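Local coordinates for protein folylpolyglutamate synthase (FolC) (Helicobacter pylori, PDB 6K8C) that probably adds glutamate to dihydropteroate and then extends reduced folates with further glutamates, spending ATP at each step, at residues Q33-F38 with F43-K48; K294-E299 with L374-F379; A204-A209 with A214-V219; M242-A247 with E261-L266. One frame throughout, in Å; residues are numbered along the deposited sequence.

Overall arrangement
Contacts 1 and 3 both lie at the eight-stranded sheet of the Mur ligase middle part, centres about 27 Å apart: contact 1 leads into its strand 48-53, and contact 3 packs a helix against its edge strand 215-218. Contact 4 joins helix 241-254 to the chain running on to the six-stranded sheet, where contact 2 lies. Contacts 3 and 4 touch, V219 CG1 meeting M242 SD and V246 CG2 at 4.0 Å each. Contact 2 lies across the chain's centre from contact 1, centres about 39 Å apart, and its nearest atoms are about 12 Å from contact 4. Within contact 4, N243 reaches helix 58-70, which follows the P-loop region expected to hold ATP.

Contact 1 of 4, residues Q33-F38 with F43-K48; sequences QIYKDF and FEIQAK
F38, on helix 28-41, presents the edge of its ring to the face of F43, just beyond the helix end. This T-shaped pair, with centroids 5.5 Å apart and planes at 68°, is the dense part of the contact. F38 CZ stands over one face of the F43 ring, 4.1 Å from F43 CE2, and F43 O approaches the F38 ring obliquely, 3.7 Å from F38 CE2. F43 brings its ring there by turning CG between its own backbone N and carbonyl carbon (chi1 60°), folding the ring back beside that of F38 although its CB bond leads away. A flat apolar ring suits both places: F38 turns its edge to F43 and packs on V130 and M131 of helix 121-132, while F43 gives a face to F38 and a cation-pi contact to K134.

Beside the rings packing is looser and water takes part. I45 CG2 touches Y35 OH at 3.9 Å, the side chains nearly perpendicular. A water sits between Y35 OH, at 3.0 Å, and the main chain, donating to F43 O at 2.8 Å and accepting from I45 N at 2.7 Å. Tyrosine is apt here because its side chain packs on L155 while its hydroxyl reaches the water.

Aromatic packing thus joins the side chains, while one water satisfies two backbone groups of the irregular chain entering strand 48-53 and ties them to the helix.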
loop_
_atom_site.group_PDB
_atom_site.type_symbol
_atom_site.label_atom_id
_atom_site.label_comp_id
_atom_site.label_asym_id
_atom_site.label_seq_id
_atom_site.Cartn_x
_atom_site.Cartn_y
_atom_site.Cartn_z
ATOM N N GLN A 33 -19.439 15.999 -4.084
ATOM C CA GLN A 33 -19.608 17.440 -4.220
ATOM C C GLN A 33 -18.265 18.161 -4.190
ATOM O O GLN A 33 -18.040 19.093 -4.973
ATOM C CB GLN A 33 -20.529 17.953 -3.111
ATOM C CG GLN A 33 -20.856 19.427 -3.189
ATOM C CD GLN A 33 -21.627 19.907 -1.973
ATOM O OE1 GLN A 33 -22.010 19.113 -1.111
ATOM N NE2 GLN A 33 -21.854 21.212 -1.894
ATOM N N ILE A 34 -17.360 17.748 -3.295
ATOM C CA ILE A 34 -16.033 18.361 -3.247
ATOM C C ILE A 34 -15.355 18.246 -4.604
ATOM O O ILE A 34 -14.811 19.223 -5.134
ATOM C CB ILE A 34 -15.170 17.715 -2.144
ATOM C CG1 ILE A 34 -15.637 18.140 -0.751
ATOM C CG2 ILE A 34 -13.696 18.092 -2.329
ATOM C CD1 ILE A 34 -15.034 17.297 0.363
ATOM N N TYR A 35 -15.383 17.043 -5.186
ATOM C CA TYR A 35 -14.651 16.804 -6.426
ATOM C C TYR A 35 -15.248 17.595 -7.582
ATOM O O TYR A 35 -14.514 18.116 -8.429
ATOM C CB TYR A 35 -14.616 15.301 -6.743
ATOM C CG TYR A 35 -13.699 14.983 -7.900
ATOM C CD1 TYR A 35 -12.350 15.307 -7.841
ATOM C CD2 TYR A 35 -14.184 14.401 -9.065
ATOM C CE1 TYR A 35 -11.508 15.050 -8.899
ATOM C CE2 TYR A 35 -13.340 14.132 -10.133
ATOM C CZ TYR A 35 -12.005 14.461 -10.039
ATOM O OH TYR A 35 -11.154 14.209 -11.088
ATOM N N LYS A 36 -16.578 17.702 -7.628
ATOM C CA LYS A 36 -17.222 18.515 -8.657
ATOM C C LYS A 36 -16.764 19.965 -8.568
ATOM O O LYS A 36 -16.449 20.593 -9.585
ATOM C CB LYS A 36 -18.743 18.415 -8.528
ATOM C CG LYS A 36 -19.470 18.219 -9.854
ATOM C CD LYS A 36 -19.457 16.751 -10.287
ATOM C CE LYS A 36 -20.356 16.512 -11.496
ATOM N NZ LYS A 36 -20.802 15.094 -11.593
ATOM N N ASP A 37 -16.703 20.506 -7.347
ATOM C CA ASP A 37 -16.193 21.862 -7.157
ATOM C C ASP A 37 -14.735 21.969 -7.573
ATOM O O ASP A 37 -14.324 22.972 -8.169
ATOM C CB ASP A 37 -16.347 22.288 -5.698
ATOM C CG ASP A 37 -17.786 22.516 -5.306
ATOM O OD1 ASP A 37 -18.678 22.320 -6.158
ATOM O OD2 ASP A 37 -18.022 22.895 -4.140
ATOM N N PHE A 38 -13.928 20.953 -7.249
ATOM C CA PHE A 38 -12.524 20.973 -7.647
ATOM C C PHE A 38 -12.389 21.072 -9.161
ATOM O O PHE A 38 -11.582 21.858 -9.675
ATOM C CB PHE A 38 -11.793 19.721 -7.138
ATOM C CG PHE A 38 -10.437 19.530 -7.765
ATOM C CD1 PHE A 38 -9.323 20.156 -7.234
ATOM C CD2 PHE A 38 -10.286 18.764 -8.909
ATOM C CE1 PHE A 38 -8.082 20.005 -7.818
ATOM C CE2 PHE A 38 -9.049 18.614 -9.500
ATOM C CZ PHE A 38 -7.943 19.226 -8.952
ATOM N N PHE A 43 -9.529 21.794 -12.888
ATOM C CA PHE A 43 -9.492 21.108 -14.173
ATOM C C PHE A 43 -10.071 19.708 -14.039
ATOM O O PHE A 43 -10.174 19.150 -12.943
ATOM C CB PHE A 43 -8.064 21.043 -14.722
ATOM C CG PHE A 43 -7.099 20.310 -13.831
ATOM C CD1 PHE A 43 -6.939 18.935 -13.949
ATOM C CD2 PHE A 43 -6.351 20.991 -12.886
ATOM C CE1 PHE A 43 -6.060 18.252 -13.137
ATOM C CE2 PHE A 43 -5.465 20.315 -12.067
ATOM C CZ PHE A 43 -5.319 18.940 -12.192
ATOM N N GLU A 44 -10.442 19.146 -15.189
ATOM C CA GLU A 44 -10.822 17.747 -15.320
ATOM C C GLU A 44 -9.575 17.002 -15.783
ATOM O O GLU A 44 -9.117 17.198 -16.913
ATOM C CB GLU A 44 -11.971 17.593 -16.314
ATOM C CG GLU A 44 -12.586 16.210 -16.412
ATOM C CD GLU A 44 -14.105 16.277 -16.464
ATOM O OE1 GLU A 44 -14.765 15.216 -16.403
ATOM O OE2 GLU A 44 -14.640 17.403 -16.558
ATOM N N ILE A 45 -9.013 16.165 -14.907
ATOM C CA ILE A 45 -7.724 15.543 -15.192
ATOM C C ILE A 45 -7.807 14.699 -16.466
ATOM O O ILE A 45 -8.782 13.974 -16.701
ATOM C CB ILE A 45 -7.253 14.712 -13.981
ATOM C CG1 ILE A 45 -5.848 14.158 -14.220
ATOM C CG2 ILE A 45 -8.235 13.582 -13.668
ATOM C CD1 ILE A 45 -5.022 13.991 -12.959
ATOM N N GLN A 46 -6.780 14.814 -17.311
ATOM C CA GLN A 46 -6.758 14.092 -18.579
ATOM C C GLN A 46 -6.056 12.744 -18.499
ATOM O O GLN A 46 -6.291 11.889 -19.363
ATOM C CB GLN A 46 -6.095 14.945 -19.659
ATOM C CG GLN A 46 -6.497 16.407 -19.594
ATOM C CD GLN A 46 -5.794 17.250 -20.630
ATOM O OE1 GLN A 46 -5.062 18.184 -20.300
ATOM N NE2 GLN A 46 -6.021 16.929 -21.898
ATOM N N ALA A 47 -5.212 12.537 -17.488
ATOM C CA ALA A 47 -4.529 11.263 -17.318
ATOM C C ALA A 47 -5.524 10.112 -17.249
ATOM O O ALA A 47 -6.623 10.244 -16.703
ATOM C CB ALA A 47 -3.677 11.295 -16.049
ATOM N N LYS A 48 -5.139 8.978 -17.821
ATOM C CA LYS A 48 -5.946 7.780 -17.670
ATOM C C LYS A 48 -5.769 7.249 -16.255
ATOM O O LYS A 48 -4.645 7.151 -15.755
ATOM C CB LYS A 48 -5.549 6.735 -18.712
ATOM C CG LYS A 48 -5.903 7.145 -20.138
ATOM C CD LYS A 48 -5.496 6.073 -21.145
ATOM C CE LYS A 48 -5.623 6.568 -22.583
ATOM N NZ LYS A 48 -6.948 7.196 -22.847
HETATM O O HOH W 1 -9.592 16.502 -12.326
#

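Contact 2 of 4, residues K294-E299 with L374-F379; sequences KALKEE and LVYGSF
L296 pushes its CD1 methyl against the ring of Y376, 3.3 Å from CE1 and 3.5 Å from CD1, a tight fit for a methyl beside an aromatic carbon. The approach is oblique and falls nearest the CD1-CE1 bond of the ring. The other branch, CD2, goes to L374, meeting its CD1 at 4.0 Å, while L296 CB lies 4.1 Å from L374 CD2. The two leucines stand roughly square to each other. With CG anti to the carbonyl carbon (chi1 -74°), the forked end of L296 is directed at the strand, spanning two residues that lie on the same side of it.

Leucine suits a helix face that must cover a sheet, since its two methyls spread over neighbouring side chains. Tyrosine serves a double purpose: its ring carbons belong to the apolar layer, whereas OH hydrogen-bonds to S292 OG and to N289 N near the start of the same helix. These polar links hold the far end of the ring and limit its freedom to swing away from L296. L283 of strand 282-285 extends the apolar layer, touching both leucines.

Beyond Y376 the chain turns at G377, whose phi of 151° would jam a side chain against the preceding carbonyl, and S378 N-caps the next helix by bonding V381 N.

Helix 290-303 links parallel strands 282-285 and 308-312 while covering strand 373-376 between them, a beta-alpha-beta crossover characteristic of the Rossmann-like C-terminal domain of Mur ligases.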
loop_
_atom_site.group_PDB
_atom_site.type_symbol
_atom_site.label_atom_id
_atom_site.label_comp_id
_atom_site.label_asym_id
_atom_site.label_seq_id
_atom_site.Cartn_x
_atom_site.Cartn_y
_atom_site.Cartn_z
ATOM N N LYS A 294 8.834 -15.132 5.540
ATOM C CA LYS A 294 9.877 -15.965 4.953
ATOM C C LYS A 294 10.940 -15.112 4.275
ATOM O O LYS A 294 12.140 -15.373 4.416
ATOM C CB LYS A 294 9.265 -16.953 3.959
ATOM C CG LYS A 294 8.453 -18.059 4.607
ATOM C CD LYS A 294 7.811 -18.961 3.563
ATOM C CE LYS A 294 7.085 -20.128 4.212
ATOM N NZ LYS A 294 6.203 -20.845 3.247
ATOM N N ALA A 295 10.516 -14.080 3.541
ATOM C CA ALA A 295 11.473 -13.223 2.848
ATOM C C ALA A 295 12.325 -12.432 3.832
ATOM O O ALA A 295 13.516 -12.198 3.585
ATOM C CB ALA A 295 10.734 -12.276 1.905
ATOM N N LEU A 296 11.738 -12.002 4.950
ATOM C CA LEU A 296 12.521 -11.255 5.928
ATOM C C LEU A 296 13.499 -12.164 6.660
ATOM O O LEU A 296 14.620 -11.748 6.978
ATOM C CB LEU A 296 11.591 -10.550 6.909
ATOM C CG LEU A 296 10.913 -9.341 6.265
ATOM C CD1 LEU A 296 9.611 -9.052 6.951
ATOM C CD2 LEU A 296 11.825 -8.125 6.310
ATOM N N LYS A 297 13.096 -13.404 6.939
ATOM C CA LYS A 297 14.035 -14.372 7.491
ATOM C C LYS A 297 15.260 -14.504 6.593
ATOM O O LYS A 297 16.401 -14.481 7.068
ATOM C CB LYS A 297 13.349 -15.728 7.671
ATOM C CG LYS A 297 14.319 -16.874 7.952
ATOM C CD LYS A 297 13.636 -18.023 8.706
ATOM C CE LYS A 297 12.688 -18.817 7.812
ATOM N NZ LYS A 297 12.088 -20.000 8.527
ATOM N N GLU A 298 15.035 -14.629 5.282
ATOM C CA GLU A 298 16.147 -14.749 4.345
ATOM C C GLU A 298 16.987 -13.478 4.325
ATOM O O GLU A 298 18.220 -13.541 4.256
ATOM C CB GLU A 298 15.624 -15.066 2.943
ATOM C CG GLU A 298 15.155 -16.503 2.751
ATOM C CD GLU A 298 16.006 -17.507 3.507
ATOM O OE1 GLU A 298 15.458 -18.223 4.377
ATOM O OE2 GLU A 298 17.223 -17.584 3.229
ATOM N N GLU A 299 16.338 -12.315 4.395
ATOM C CA GLU A 299 17.086 -11.062 4.407
ATOM C C GLU A 299 17.827 -10.863 5.720
ATOM O O GLU A 299 18.914 -10.276 5.733
ATOM C CB GLU A 299 16.150 -9.889 4.135
ATOM C CG GLU A 299 15.991 -9.602 2.653
ATOM C CD GLU A 299 17.050 -8.658 2.125
ATOM O OE1 GLU A 299 18.016 -9.147 1.506
ATOM O OE2 GLU A 299 16.924 -7.431 2.331
ATOM N N LEU A 374 14.578 -6.492 13.870
ATOM C CA LEU A 374 13.555 -6.389 12.838
ATOM C C LEU A 374 12.296 -5.816 13.472
ATOM O O LEU A 374 11.803 -6.350 14.473
ATOM C CB LEU A 374 13.249 -7.751 12.193
ATOM C CG LEU A 374 12.003 -7.801 11.290
ATOM C CD1 LEU A 374 12.131 -6.841 10.115
ATOM C CD2 LEU A 374 11.723 -9.226 10.791
ATOM N N VAL A 375 11.797 -4.719 12.907
ATOM C CA VAL A 375 10.525 -4.123 13.296
ATOM C C VAL A 375 9.493 -4.564 12.267
ATOM O O VAL A 375 9.662 -4.316 11.069
ATOM C CB VAL A 375 10.626 -2.589 13.371
ATOM C CG1 VAL A 375 9.257 -1.967 13.632
ATOM C CG2 VAL A 375 11.635 -2.177 14.441
ATOM N N TYR A 376 8.430 -5.225 12.721
ATOM C CA TYR A 376 7.567 -5.963 11.810
ATOM C C TYR A 376 6.153 -6.047 12.363
ATOM O O TYR A 376 5.950 -6.217 13.568
ATOM C CB TYR A 376 8.130 -7.372 11.590
ATOM C CG TYR A 376 7.401 -8.241 10.598
ATOM C CD1 TYR A 376 7.254 -7.859 9.273
ATOM C CD2 TYR A 376 6.905 -9.482 10.978
ATOM C CE1 TYR A 376 6.605 -8.682 8.357
ATOM C CE2 TYR A 376 6.255 -10.303 10.074
ATOM C CZ TYR A 376 6.110 -9.902 8.766
ATOM O OH TYR A 376 5.469 -10.732 7.864
ATOM N N GLY A 377 5.173 -5.938 11.470
ATOM C CA GLY A 377 3.824 -6.301 11.857
ATOM C C GLY A 377 2.706 -5.568 11.142
ATOM O O GLY A 377 1.652 -6.158 10.876
ATOM N N SER A 378 2.919 -4.290 10.839
ATOM C CA SER A 378 1.887 -3.437 10.262
ATOM C C SER A 378 2.513 -2.091 9.943
ATOM O O SER A 378 3.634 -1.789 10.361
ATOM C CB SER A 378 0.705 -3.239 11.213
ATOM O OG SER A 378 1.145 -2.872 12.517
ATOM N N PHE A 379 1.774 -1.285 9.175
ATOM C CA PHE A 379 2.120 0.125 9.057
ATOM C C PHE A 379 2.129 0.774 10.431
ATOM O O PHE A 379 2.996 1.599 10.742
ATOM C CB PHE A 379 1.127 0.851 8.140
ATOM C CG PHE A 379 1.468 0.779 6.672
ATOM C CD1 PHE A 379 1.092 -0.318 5.918
ATOM C CD2 PHE A 379 2.141 1.818 6.046
ATOM C CE1 PHE A 379 1.384 -0.389 4.572
ATOM C CE2 PHE A 379 2.439 1.753 4.689
ATOM C CZ PHE A 379 2.058 0.642 3.954
#

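Contact 3 of 4, residues A204-A209 with A214-V219; sequences AAQKIA and AKLIVV
L216 is the main bump of this contact, and the hollow it enters is formed by A205, Q206 and A209 on one face of the helix. Its CD2 methyl settles against the helix backbone, 3.8 Å from A205 O, with A205 CB at 4.0 Å and Q206 CG at 4.1 Å. The leucine sets CG anti to its backbone N (chi1 -171°), which carries this branch along the helix toward A205 while CB stays by A209, 4.1 Å from A209 CB. Alanine is the right size at both helix positions: its small methyl lets the leucine come close to the main chain. Q206 borders the hollow on its exposed side, its aliphatic part lying athwart L216.

Where the segments come closest, A214 CB lies 4.3 Å from A209 CB, and A214 N donates to A209 O over 2.8 Å. This bond ties the start of the strand to the last turn of helix 199-211, the two axes running nearly antiparallel at 153°.

Helix 199-211 and strand 215-218 finish a beta-alpha-beta unit begun by strand 191-194, whose I194 packs on A205 and L216. Helix 177-185 covers the A204 and I208 side, and helix 241-254 meets I217 and V219 across the sheet.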
loop_
_atom_site.group_PDB
_atom_site.type_symbol
_atom_site.label_atom_id
_atom_site.label_comp_id
_atom_site.label_asym_id
_atom_site.label_seq_id
_atom_site.Cartn_x
_atom_site.Cartn_y
_atom_site.Cartn_z
ATOM N N ALA A 204 -18.862 -13.354 -6.971
ATOM C CA ALA A 204 -19.485 -12.048 -6.778
ATOM C C ALA A 204 -19.052 -11.068 -7.859
ATOM O O ALA A 204 -19.875 -10.308 -8.386
ATOM C CB ALA A 204 -19.146 -11.505 -5.390
ATOM N N ALA A 205 -17.765 -11.086 -8.219
ATOM C CA ALA A 205 -17.261 -10.183 -9.250
ATOM C C ALA A 205 -17.870 -10.495 -10.612
ATOM O O ALA A 205 -18.235 -9.579 -11.359
ATOM C CB ALA A 205 -15.737 -10.262 -9.314
ATOM N N GLN A 206 -17.983 -11.782 -10.958
ATOM C CA GLN A 206 -18.570 -12.153 -12.242
ATOM C C GLN A 206 -20.037 -11.754 -12.313
ATOM O O GLN A 206 -20.525 -11.331 -13.368
ATOM C CB GLN A 206 -18.417 -13.657 -12.477
ATOM C CG GLN A 206 -17.013 -14.064 -12.876
ATOM C CD GLN A 206 -16.771 -15.550 -12.727
ATOM O OE1 GLN A 206 -17.551 -16.260 -12.090
ATOM N NE2 GLN A 206 -15.686 -16.030 -13.321
ATOM N N LYS A 207 -20.758 -11.890 -11.201
ATOM C CA LYS A 207 -22.167 -11.519 -11.180
ATOM C C LYS A 207 -22.343 -10.021 -11.389
ATOM O O LYS A 207 -23.224 -9.591 -12.143
ATOM C CB LYS A 207 -22.784 -11.975 -9.857
ATOM C CG LYS A 207 -24.158 -11.422 -9.530
ATOM C CD LYS A 207 -24.599 -11.960 -8.171
ATOM C CE LYS A 207 -26.087 -11.775 -7.928
ATOM N NZ LYS A 207 -26.482 -12.387 -6.625
ATOM N N ILE A 208 -21.500 -9.210 -10.748
ATOM C CA ILE A 208 -21.607 -7.765 -10.899
ATOM C C ILE A 208 -21.216 -7.345 -12.311
ATOM O O ILE A 208 -21.880 -6.501 -12.924
ATOM C CB ILE A 208 -20.758 -7.053 -9.830
ATOM C CG1 ILE A 208 -21.464 -7.107 -8.471
ATOM C CG2 ILE A 208 -20.481 -5.607 -10.226
ATOM C CD1 ILE A 208 -20.529 -7.013 -7.289
ATOM N N ALA A 209 -20.148 -7.936 -12.859
ATOM C CA ALA A 209 -19.712 -7.568 -14.205
ATOM C C ALA A 209 -20.793 -7.860 -15.237
ATOM O O ALA A 209 -21.022 -7.061 -16.154
ATOM C CB ALA A 209 -18.420 -8.303 -14.566
ATOM N N ALA A 214 -19.976 -5.232 -18.008
ATOM C CA ALA A 214 -18.572 -4.855 -17.943
ATOM C C ALA A 214 -17.685 -6.005 -18.398
ATOM O O ALA A 214 -18.093 -7.169 -18.409
ATOM C CB ALA A 214 -18.189 -4.439 -16.522
ATOM N N LYS A 215 -16.454 -5.667 -18.770
ATOM C CA LYS A 215 -15.473 -6.665 -19.175
ATOM C C LYS A 215 -14.548 -6.948 -17.995
ATOM O O LYS A 215 -13.897 -6.036 -17.474
ATOM C CB LYS A 215 -14.683 -6.209 -20.403
ATOM C CG LYS A 215 -13.605 -7.209 -20.847
ATOM C CD LYS A 215 -12.537 -6.538 -21.695
ATOM C CE LYS A 215 -11.835 -7.504 -22.638
ATOM N NZ LYS A 215 -10.894 -6.751 -23.516
ATOM N N LEU A 216 -14.516 -8.203 -17.565
ATOM C CA LEU A 216 -13.710 -8.651 -16.439
ATOM C C LEU A 216 -12.615 -9.561 -16.978
ATOM O O LEU A 216 -12.910 -10.615 -17.548
ATOM C CB LEU A 216 -14.584 -9.383 -15.420
ATOM C CG LEU A 216 -13.996 -9.767 -14.068
ATOM C CD1 LEU A 216 -13.500 -8.527 -13.325
ATOM C CD2 LEU A 216 -15.043 -10.525 -13.253
ATOM N N ILE A 217 -11.363 -9.144 -16.829
ATOM C CA ILE A 217 -10.219 -9.912 -17.307
ATOM C C ILE A 217 -9.668 -10.694 -16.124
ATOM O O ILE A 217 -9.085 -10.115 -15.204
ATOM C CB ILE A 217 -9.145 -9.011 -17.928
ATOM C CG1 ILE A 217 -9.685 -8.316 -19.180
ATOM C CG2 ILE A 217 -7.904 -9.822 -18.278
ATOM C CD1 ILE A 217 -8.849 -7.118 -19.607
ATOM N N VAL A 218 -9.830 -12.010 -16.150
ATOM C CA VAL A 218 -9.444 -12.859 -15.030
ATOM C C VAL A 218 -7.997 -13.294 -15.224
ATOM O O VAL A 218 -7.662 -13.944 -16.218
ATOM C CB VAL A 218 -10.380 -14.071 -14.910
ATOM C CG1 VAL A 218 -9.983 -14.941 -13.735
ATOM C CG2 VAL A 218 -11.828 -13.600 -14.772
ATOM N N VAL A 219 -7.137 -12.936 -14.277
ATOM C CA VAL A 219 -5.726 -13.297 -14.364
ATOM C C VAL A 219 -5.570 -14.772 -14.029
ATOM O O VAL A 219 -6.029 -15.232 -12.977
ATOM C CB VAL A 219 -4.881 -12.423 -13.425
ATOM C CG1 VAL A 219 -3.451 -12.925 -13.396
ATOM C CG2 VAL A 219 -4.923 -10.971 -13.882
#

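Contact 4 of 4, residues M242-A247 with E261-L266; sequences MNLEVA and EVLKNL
L244 meets two leucines of the loop, and apolar packing is all that passes directly between the segments. Its CD1 lies 4.1 Å from CD2 of L266, the two side chains overlapping head to tail. Its other methyl, CD2, makes the looser approach to CD2 of L263 at 4.4 Å. L244 turns CG anti to its backbone N (chi1 179°), which points the fork away from the helix at the loop, its branches separating toward the two partners. Leucine suits all three buried places because branched, flexible tips can bridge main chains that stay well apart: even the nearest CA atoms, those of L244 and L263, are 9.9 Å from each other.

Hydrogen bonding shapes the loop from within. E261 to K264 form a type I beta turn, in which K264 N points back to E261 O through a weak bond of 3.4 Å. The side chain of E261 adds a second weak bond, from K264 N to its OE1 at 2.8 Å but bent to 123°. This turn places L263 on the helix-facing side, while E261 and K264, both charged, stay in exposed positions.

Contacts with the surrounding helices complete the layer. Y230 of helix 225-234 touches L244 and L266, and F64 of helix 58-70 packs on L244. N243 ND2, one residue earlier, makes a weak hydrogen bond to S60 OG.

Leucines here hold a connecting loop in place: the chain between helix 241-254 and strand 276-279, which probably joins the P-loop-type part to the C-terminal sheet as in Mur ligases, packs on helices 241-254 and 225-234.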
loop_
_atom_site.group_PDB
_atom_site.type_symbol
_atom_site.label_atom_id
_atom_site.label_comp_id
_atom_site.label_asym_id
_atom_site.label_seq_id
_atom_site.Cartn_x
_atom_site.Cartn_y
_atom_site.Cartn_z
ATOM N N MET A 242 2.741 -13.142 -8.262
ATOM C CA MET A 242 1.443 -12.888 -8.885
ATOM C C MET A 242 1.122 -11.397 -8.946
ATOM O O MET A 242 0.413 -10.949 -9.859
ATOM C CB MET A 242 0.347 -13.641 -8.132
ATOM C CG MET A 242 -1.038 -13.550 -8.775
ATOM S SD MET A 242 -1.155 -14.302 -10.419
ATOM C CE MET A 242 -0.244 -15.802 -10.171
ATOM N N ASN A 243 1.642 -10.610 -8.002
ATOM C CA ASN A 243 1.410 -9.167 -8.049
ATOM C C ASN A 243 1.995 -8.564 -9.316
ATOM O O ASN A 243 1.369 -7.704 -9.950
ATOM C CB ASN A 243 1.986 -8.498 -6.800
ATOM C CG ASN A 243 1.199 -8.838 -5.543
ATOM O OD1 ASN A 243 0.074 -9.319 -5.621
ATOM N ND2 ASN A 243 1.790 -8.585 -4.382
ATOM N N LEU A 244 3.182 -9.023 -9.722
ATOM C CA LEU A 244 3.765 -8.540 -10.968
ATOM C C LEU A 244 3.010 -9.073 -12.180
ATOM O O LEU A 244 2.864 -8.362 -13.182
ATOM C CB LEU A 244 5.248 -8.916 -11.048
ATOM C CG LEU A 244 6.004 -8.504 -12.325
ATOM C CD1 LEU A 244 5.974 -6.978 -12.594
ATOM C CD2 LEU A 244 7.443 -8.998 -12.274
ATOM N N GLU A 245 2.542 -10.329 -12.124
ATOM C CA GLU A 245 1.749 -10.856 -13.234
ATOM C C GLU A 245 0.494 -10.024 -13.450
ATOM O O GLU A 245 0.113 -9.745 -14.593
ATOM C CB GLU A 245 1.369 -12.319 -12.987
ATOM C CG GLU A 245 2.499 -13.310 -13.173
ATOM C CD GLU A 245 2.896 -13.503 -14.629
ATOM O OE1 GLU A 245 2.186 -13.004 -15.531
ATOM O OE2 GLU A 245 3.920 -14.173 -14.869
ATOM N N VAL A 246 -0.163 -9.622 -12.362
ATOM C CA VAL A 246 -1.358 -8.790 -12.482
ATOM C C VAL A 246 -1.004 -7.418 -13.043
ATOM O O VAL A 246 -1.685 -6.904 -13.940
ATOM C CB VAL A 246 -2.067 -8.688 -11.121
ATOM C CG1 VAL A 246 -3.207 -7.683 -11.197
ATOM C CG2 VAL A 246 -2.568 -10.069 -10.680
ATOM N N ALA A 247 0.073 -6.809 -12.545
ATOM C CA ALA A 247 0.495 -5.517 -13.076
ATOM C C ALA A 247 0.855 -5.620 -14.552
ATOM O O ALA A 247 0.594 -4.692 -15.326
ATOM C CB ALA A 247 1.680 -4.974 -12.277
ATOM N N GLU A 261 9.703 -6.706 -24.765
ATOM C CA GLU A 261 10.009 -7.546 -23.605
ATOM C C GLU A 261 10.354 -6.618 -22.444
ATOM O O GLU A 261 11.516 -6.317 -22.163
ATOM C CB GLU A 261 11.143 -8.514 -23.922
ATOM C CG GLU A 261 10.995 -9.893 -23.286
ATOM C CD GLU A 261 11.303 -9.900 -21.797
ATOM O OE1 GLU A 261 11.927 -8.934 -21.308
ATOM O OE2 GLU A 261 10.921 -10.874 -21.110
ATOM N N VAL A 262 9.309 -6.168 -21.749
ATOM C CA VAL A 262 9.467 -5.084 -20.787
ATOM C C VAL A 262 10.118 -5.529 -19.482
ATOM O O VAL A 262 10.610 -4.683 -18.724
ATOM C CB VAL A 262 8.098 -4.438 -20.515
ATOM C CG1 VAL A 262 7.570 -3.791 -21.785
ATOM C CG2 VAL A 262 7.115 -5.484 -20.006
ATOM N N LEU A 263 10.135 -6.830 -19.188
ATOM C CA LEU A 263 10.733 -7.298 -17.944
ATOM C C LEU A 263 12.255 -7.303 -17.981
ATOM O O LEU A 263 12.884 -7.280 -16.918
ATOM C CB LEU A 263 10.230 -8.701 -17.611
ATOM C CG LEU A 263 8.737 -8.778 -17.307
ATOM C CD1 LEU A 263 8.383 -10.140 -16.749
ATOM C CD2 LEU A 263 8.331 -7.660 -16.352
ATOM N N LYS A 264 12.859 -7.329 -19.170
ATOM C CA LYS A 264 14.309 -7.457 -19.254
ATOM C C LYS A 264 15.009 -6.260 -18.626
ATOM O O LYS A 264 16.027 -6.417 -17.941
ATOM C CB LYS A 264 14.739 -7.628 -20.712
ATOM C CG LYS A 264 15.274 -9.017 -21.026
ATOM C CD LYS A 264 15.092 -9.371 -22.493
ATOM C CE LYS A 264 15.165 -10.876 -22.704
ATOM N NZ LYS A 264 14.562 -11.288 -24.005
ATOM N N ASN A 265 14.473 -5.059 -18.829
ATOM C CA ASN A 265 15.068 -3.842 -18.292
ATOM C C ASN A 265 14.255 -3.237 -17.154
ATOM O O ASN A 265 14.511 -2.094 -16.766
ATOM C CB ASN A 265 15.255 -2.811 -19.406
ATOM C CG ASN A 265 16.081 -3.346 -20.555
ATOM O OD1 ASN A 265 17.027 -4.107 -20.352
ATOM N ND2 ASN A 265 15.724 -2.956 -21.773
ATOM N N LEU A 266 13.282 -3.965 -16.614
ATOM C CA LEU A 266 12.540 -3.465 -15.465
ATOM C C LEU A 266 13.474 -3.357 -14.267
ATOM O O LEU A 266 14.194 -4.305 -13.943
ATOM C CB LEU A 266 11.363 -4.386 -15.145
ATOM C CG LEU A 266 10.456 -3.971 -13.984
ATOM C CD1 LEU A 266 9.803 -2.625 -14.265
ATOM C CD2 LEU A 266 9.398 -5.035 -13.710
#